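Local structure of endo-1,4-beta-xylanase C (Paenibacillus barcinonensis, 4XUR) at residues A[63-66]-A[67-70]; A[98-101]-A[102-105]. The protein hydrolyses internal beta-1,4 linkages of xylan, and the piece described here is its second family 22 carbohydrate-binding module, CBM22-2, which binds xylan. One frame throughout, in Å; residues are numbered along the deposited sequence.

Contact 1 (A[63-66]-A[67-70])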
ATOM      1  N   LEU A  63       2.271   2.923  -3.632  1.00  7.81           N
ATOM      2  CA  LEU A  63       1.157   2.378  -4.439  1.00  7.18           C
ATOM      3  C   LEU A  63       1.725   1.624  -5.628  1.00  7.39           C
ATOM      4  O   LEU A  63       2.745   2.035  -6.207  1.00  7.39           O
ATOM      5  CB  LEU A  63       0.298   3.521  -4.959  1.00  7.91           C
ATOM      6  CG  LEU A  63      -0.866   3.290  -5.933  1.00  7.57           C
ATOM      7  CD1 LEU A  63      -1.952   4.372  -5.761  1.00  8.32           C
ATOM      8  CD2 LEU A  63      -0.489   3.295  -7.430  1.00  7.73           C
ATOM      9  N   VAL A  64       1.014   0.582  -6.045  1.00  6.94           N
ATOM     10  CA  VAL A  64       1.265  -0.131  -7.295  1.00  7.69           C
ATOM     11  C   VAL A  64      -0.020  -0.577  -8.010  1.00  6.41           C
ATOM     12  O   VAL A  64      -0.961  -1.100  -7.389  1.00  6.55           O
ATOM     13  CB  VAL A  64       2.267  -1.321  -7.030  1.00  7.27           C
ATOM     14  CG1 VAL A  64       1.654  -2.451  -6.152  1.00  7.73           C
ATOM     15  CG2 VAL A  64       2.750  -1.933  -8.365  1.00  7.66           C
ATOM     16  N   GLU A  65      -0.033  -0.377  -9.314  1.00  6.39           N
ATOM     17  CA  GLU A  65      -1.120  -0.835 -10.208  1.00  6.34           C
ATOM     18  C   GLU A  65      -1.089  -2.379 -10.224  1.00  6.00           C
ATOM     19  O   GLU A  65      -0.041  -2.984 -10.576  1.00  6.05           O
ATOM     20  CB  GLU A  65      -0.933  -0.282 -11.613  1.00  6.86           C
ATOM     21  CG  GLU A  65      -1.944  -0.813 -12.620  1.00  7.15           C
ATOM     22  CD  GLU A  65      -3.352  -0.366 -12.382  1.00  6.98           C
ATOM     23  OE1 GLU A  65      -3.606   0.846 -12.555  1.00  6.71           O
ATOM     24  OE2 GLU A  65      -4.255  -1.201 -12.040  1.00  7.18           O
ATOM     25  N   VAL A  66      -2.210  -3.004  -9.904  1.00  5.64           N
ATOM     26  CA  VAL A  66      -2.251  -4.484  -9.965  1.00  5.63           C
ATOM     27  C   VAL A  66      -3.335  -5.122 -10.864  1.00  5.91           C
ATOM     28  O   VAL A  66      -3.373  -6.338 -10.977  1.00  5.82           O
ATOM     29  CB  VAL A  66      -2.336  -5.101  -8.563  1.00  5.94           C
ATOM     30  CG1 VAL A  66      -1.048  -4.728  -7.735  1.00  6.04           C
ATOM     31  CG2 VAL A  66      -3.639  -4.740  -7.881  1.00  6.18           C
ATOM     32  N   LEU A  67      -4.207  -4.322 -11.419  1.00  5.44           N
ATOM     33  CA  LEU A  67      -5.284  -4.833 -12.323  1.00  5.75           C
ATOM     34  C   LEU A  67      -4.723  -5.819 -13.387  1.00  5.31           C
ATOM     35  O   LEU A  67      -5.274  -6.884 -13.532  1.00  5.60           O
ATOM     36  CB  LEU A  67      -6.036  -3.752 -12.991  1.00  5.88           C
ATOM     37  CG  LEU A  67      -7.331  -4.245 -13.658  1.00  5.85           C
ATOM     38  CD1 LEU A  67      -8.251  -5.029 -12.693  1.00  5.85           C
ATOM     39  CD2 LEU A  67      -8.093  -3.045 -14.189  1.00  6.28           C
ATOM     40  N   PRO A  68      -3.600  -5.475 -14.063  1.00  5.94           N
ATOM     41  CA  PRO A  68      -3.105  -6.395 -15.103  1.00  6.02           C
ATOM     42  C   PRO A  68      -2.748  -7.783 -14.668  1.00  6.38           C
ATOM     43  O   PRO A  68      -2.730  -8.700 -15.490  1.00  6.48           O
ATOM     44  CB  PRO A  68      -1.842  -5.641 -15.632  1.00  5.72           C
ATOM     45  CG  PRO A  68      -2.050  -4.202 -15.218  1.00  6.38           C
ATOM     46  CD  PRO A  68      -2.647  -4.362 -13.866  1.00  6.33           C
ATOM     47  N   TYR A  69      -2.462  -7.995 -13.375  1.00  5.93           N
ATOM     48  CA  TYR A  69      -2.142  -9.291 -12.802  1.00  6.67           C
ATOM     49  C   TYR A  69      -3.401 -10.168 -12.554  1.00  5.88           C
ATOM     50  O   TYR A  69      -3.277 -11.364 -12.217  1.00  6.20           O
ATOM     51  CB  TYR A  69      -1.386  -9.140 -11.517  1.00  6.76           C
ATOM     52  CG  TYR A  69      -0.028  -8.481 -11.660  1.00  6.58           C
ATOM     53  CD1 TYR A  69       1.096  -9.230 -12.036  1.00  7.33           C
ATOM     54  CD2 TYR A  69       0.175  -7.152 -11.362  1.00  7.71           C
ATOM     55  CE1 TYR A  69       2.355  -8.608 -12.148  1.00  8.17           C
ATOM     56  CE2 TYR A  69       1.430  -6.525 -11.481  1.00  8.55           C
ATOM     57  CZ  TYR A  69       2.508  -7.277 -11.870  1.00  8.69           C
ATOM     58  OH  TYR A  69       3.755  -6.619 -11.908  1.00  9.19           O
ATOM     59  N   LEU A  70      -4.554  -9.561 -12.577  1.00  6.01           N
ATOM     60  CA  LEU A  70      -5.784 -10.182 -12.046  1.00  6.59           C
ATOM     61  C   LEU A  70      -6.860 -10.370 -13.116  1.00  7.13           C
ATOM     62  O   LEU A  70      -6.858  -9.713 -14.148  1.00  6.19           O
ATOM     63  CB  LEU A  70      -6.342  -9.339 -10.900  1.00  6.51           C
ATOM     64  CG  LEU A  70      -5.330  -8.856  -9.810  1.00  7.04           C
ATOM     65  CD1 LEU A  70      -6.020  -8.004  -8.750  1.00  7.67           C
ATOM     66  CD2 LEU A  70      -4.643 -10.046  -9.208  1.00  7.76           C
TER
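Leu67 opens a tight turn by giving its N-H to the carboxylate of Glu65, which reaches forward over the chain; Leu67 N to Glu65 OE2 is 3.2 Å. The glutamate can do this because CG stands opposite the backbone N and the chain then bends at chi2 (67°), bringing the acid round to the amide, which it meets with the anti lone pair of OE2. The same oxygen also accepts from Leu142 N, while OE1 forms a salt bridge with Arg143, so both oxygens are held. Pro68 comes next, its ring lying across the glutamate stem, with CD 3.8 Å from Glu65 CG. Proline suits this first turn of the 3-10 segment, where an N-H would not be used within the segment and its phi (-60°) is compatible. At Tyr69 the chain closes back on itself: Tyr69 N to Val66 O is 3.1 Å, the donor standing well above the carbonyl plane. Leu70 N to Leu67 O (2.9 Å) repeats the bond one residue on. The Tyr69 ring turns an edge to the backbone, CE2 lying 3.9 Å from Glu65 O. The Leu70 side chain passes Val66 at a slant, CD1 4.1 Å from Val66 CG2, giving that buried valine an apolar partner at the edge. The turn thus leaves strand 63-65, beside strand 139-147 in one sheet of the module's beta-sandwich, and packs on the other: Val66 and Leu70 both rest on Ile171 of strand 164-173, and Tyr69 meets Phe16 edge to face.

Contact 2 (A[98-101]-A[102-105])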
ATOM      1  N   GLU A  98      -6.999   1.948  -4.797  1.00  6.91           N
ATOM      2  CA  GLU A  98      -7.444   3.095  -5.658  1.00  7.03           C
ATOM      3  C   GLU A  98      -7.995   2.568  -6.940  1.00  7.84           C
ATOM      4  O   GLU A  98      -7.311   1.783  -7.610  1.00  7.72           O
ATOM      5  CB  GLU A  98      -6.235   4.016  -5.942  1.00  7.22           C
ATOM      6  CG  GLU A  98      -6.534   5.083  -6.976  1.00  7.61           C
ATOM      7  CD  GLU A  98      -5.296   6.012  -7.151  1.00  8.09           C
ATOM      8  OE1 GLU A  98      -4.882   6.636  -6.174  1.00  9.73           O
ATOM      9  OE2 GLU A  98      -4.705   5.991  -8.248  1.00  8.91           O
ATOM     10  N   LYS A  99      -9.243   2.932  -7.285  1.00  7.40           N
ATOM     11  CA  LYS A  99      -9.923   2.398  -8.481  1.00  7.59           C
ATOM     12  C   LYS A  99     -10.266   3.485  -9.502  1.00  7.98           C
ATOM     13  O   LYS A  99     -10.744   4.542  -9.136  1.00  8.42           O
ATOM     14  CB  LYS A  99     -11.178   1.644  -8.077  1.00  8.15           C
ATOM     15  CG  LYS A  99     -10.900   0.319  -7.438  1.00  9.42           C
ATOM     16  CD  LYS A  99     -12.235  -0.362  -7.087  1.00 10.44           C
ATOM     17  CE  LYS A  99     -12.503  -0.352  -5.637  1.00 10.58           C
ATOM     18  NZ  LYS A  99     -13.646  -1.208  -5.334  1.00 10.76           N
ATOM     19  N   GLU A 100      -9.985   3.183 -10.759  1.00  8.95           N
ATOM     20  CA  GLU A 100     -10.256   4.045 -11.914  1.00  8.92           C
ATOM     21  C   GLU A 100     -11.250   3.277 -12.822  1.00  9.05           C
ATOM     22  O   GLU A 100     -11.081   2.066 -13.071  1.00  8.22           O
ATOM     23  CB  GLU A 100      -8.971   4.331 -12.705  1.00 10.30           C
ATOM     24  CG  GLU A 100      -9.183   5.153 -13.965  1.00 10.93           C
ATOM     25  CD  GLU A 100      -7.972   5.150 -14.849  1.00 10.27           C
ATOM     26  OE1 GLU A 100      -7.061   5.895 -14.596  1.00 11.81           O
ATOM     27  OE2 GLU A 100      -7.927   4.358 -15.832  1.00 13.42           O
ATOM     28  N   PHE A 101     -12.280   3.991 -13.307  1.00  8.97           N
ATOM     29  CA  PHE A 101     -13.293   3.476 -14.159  1.00 10.00           C
ATOM     30  C   PHE A 101     -13.326   4.323 -15.454  1.00 12.35           C
ATOM     31  O   PHE A 101     -13.302   5.535 -15.375  1.00 11.21           O
ATOM     32  CB  PHE A 101     -14.690   3.488 -13.517  1.00 10.79           C
ATOM     33  CG  PHE A 101     -14.806   2.553 -12.345  1.00  9.25           C
ATOM     34  CD1 PHE A 101     -14.389   2.957 -11.073  1.00  9.58           C
ATOM     35  CD2 PHE A 101     -15.266   1.243 -12.497  1.00  9.50           C
ATOM     36  CE1 PHE A 101     -14.491   2.110  -9.993  1.00  9.51           C
ATOM     37  CE2 PHE A 101     -15.376   0.414 -11.398  1.00  9.40           C
ATOM     38  CZ  PHE A 101     -14.979   0.852 -10.138  1.00  9.06           C
ATOM     39  N   ASN A 102     -13.442   3.643 -16.573  1.00 14.25           N
ATOM     40  CA  ASN A 102     -13.596   4.283 -17.889  1.00 17.58           C
ATOM     41  C   ASN A 102     -12.466   5.213 -18.201  1.00 18.61           C
ATOM     42  O   ASN A 102     -12.670   6.203 -18.900  1.00 20.53           O
ATOM     43  CB  ASN A 102     -14.950   4.995 -18.011  1.00 19.08           C
ATOM     44  CG  ASN A 102     -16.100   4.142 -17.593  1.00 18.85           C
ATOM     45  OD1 ASN A 102     -16.804   4.467 -16.650  1.00 21.90           O
ATOM     46  ND2 ASN A 102     -16.267   3.052 -18.236  1.00 21.46           N
ATOM     47  N   ARG A 103     -11.278   4.927 -17.659  1.00 18.93           N
ATOM     48  CA  ARG A 103     -10.114   5.781 -17.906  1.00 19.81           C
ATOM     49  C   ARG A 103     -10.363   7.258 -17.544  1.00 20.87           C
ATOM     50  O   ARG A 103      -9.837   8.151 -18.171  1.00 21.44           O
ATOM     51  CB  ARG A 103      -9.657   5.681 -19.359  1.00 22.54           C
ATOM     52  CG  ARG A 103      -9.375   4.263 -19.799  1.00 25.01           C
ATOM     53  CD  ARG A 103      -8.530   4.246 -21.059  1.00 25.76           C
ATOM     54  NE  ARG A 103      -9.253   3.582 -22.106  1.00 25.65           N
ATOM     55  CZ  ARG A 103      -9.672   2.310 -22.044  1.00 27.46           C
ATOM     56  NH1 ARG A 103      -9.452   1.598 -20.918  1.00 25.97           N
ATOM     57  NH2 ARG A 103     -10.272   1.744 -23.070  1.00 25.62           N
ATOM     58  N   ASP A 104     -11.188   7.484 -16.535  1.00 20.17           N
ATOM     59  CA  ASP A 104     -11.492   8.837 -16.085  1.00 21.54           C
ATOM     60  C   ASP A 104     -10.671   9.078 -14.831  1.00 20.69           C
ATOM     61  O   ASP A 104     -11.031   8.659 -13.742  1.00 19.78           O
ATOM     62  CB  ASP A 104     -12.970   8.988 -15.760  1.00 22.61           C
ATOM     63  CG  ASP A 104     -13.356  10.456 -15.352  1.00 23.35           C
ATOM     64  OD1 ASP A 104     -12.481  11.286 -15.207  1.00 22.33           O
ATOM     65  OD2 ASP A 104     -14.545  10.731 -15.099  1.00 25.34           O
ATOM     66  N   THR A 105      -9.568   9.789 -15.006  1.00 21.97           N
ATOM     67  CA  THR A 105      -8.624  10.032 -13.958  1.00 23.39           C
ATOM     68  C   THR A 105      -9.097  11.078 -13.006  1.00 23.23           C
ATOM     69  O   THR A 105      -8.511  11.273 -11.956  1.00 24.67           O
ATOM     70  CB  THR A 105      -7.244  10.432 -14.514  1.00 24.98           C
ATOM     71  OG1 THR A 105      -7.358  11.590 -15.384  1.00 26.79           O
ATOM     72  CG2 THR A 105      -6.689   9.268 -15.336  1.00 27.53           C
TER
HETATM   73  O   HOH W   1     -12.542   6.815 -12.419  1.00 13.52           O
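Phe101 and Asp104 are joined by the backbone hydrogen bond that defines the turn beginning the loop from strand 90-101 to its antiparallel neighbour, strand 109-119: Asp104 N lies 3.1 Å from Phe101 O, with an N-H...O angle of 154° and the donor raised out of the carbonyl plane. The two residues inside, Asn102 and Arg103, are both left-handed, close to a type III′ turn. Asparagine tolerates this conformation better than most side chains, which suits it to the first of these places. A second tie is made by water 1, which accepts from Phe101 N at 3.0 Å and donates to Asp104 O at 2.7 Å, though it probably divides its protons among more than one acceptor. Asp104 also folds its carboxylate forward, OD1 taking the N-H of Ala106 as in an Asx turn.

Van der Waals contacts centre on Glu100. Its CG lies opposite the backbone N (chi1 177°) and the chain continues extended, which carries the carboxylate alongside the loop. There OE2 comes 3.3 Å from Arg103 CA, and OE1 is 3.5 Å from Thr105 CG2, the threonine methyl giving the glutamate an apolar flank. Phe101 packs on Ile139 and Glu109 of the two neighbouring strands.

Polar bonds of the Glu100 carboxylate lie beyond the turn. OE2 is hydrogen-bonded to Ser140 OG, a hydroxyl that also pairs with Arg103 N, and OE1 makes a salt bridge with Arg143. Arg103 NH1 stays 6.0 Å from Glu100 OE2. The buried acid is therefore satisfied by partners from strand 139-147, its negative charge probably stabilised chiefly by Arg143, with Arg103 at most a weaker, more distant influence.

In the fold
Contacts 1 and 2 belong to the same four-stranded antiparallel sheet, on two strands that flank strand 139-147, and their centres are about 13 Å apart. They touch where Leu63 CD1 lies 3.7 Å from Glu98 OE1. A shared charge ties them more closely: Arg143 pairs with Glu65 of contact 1 and with Glu98 and Glu100 of contact 2. Glu98 also binds Arg31, which belongs to the xylan-binding pocket, and packs on Tyr110 and Tyr145 there. Contact 2 is nearer the ligand, the Thr105 side chain lying about 8 Å from a bound xylopyranose, against about 12 Å for that of Glu65.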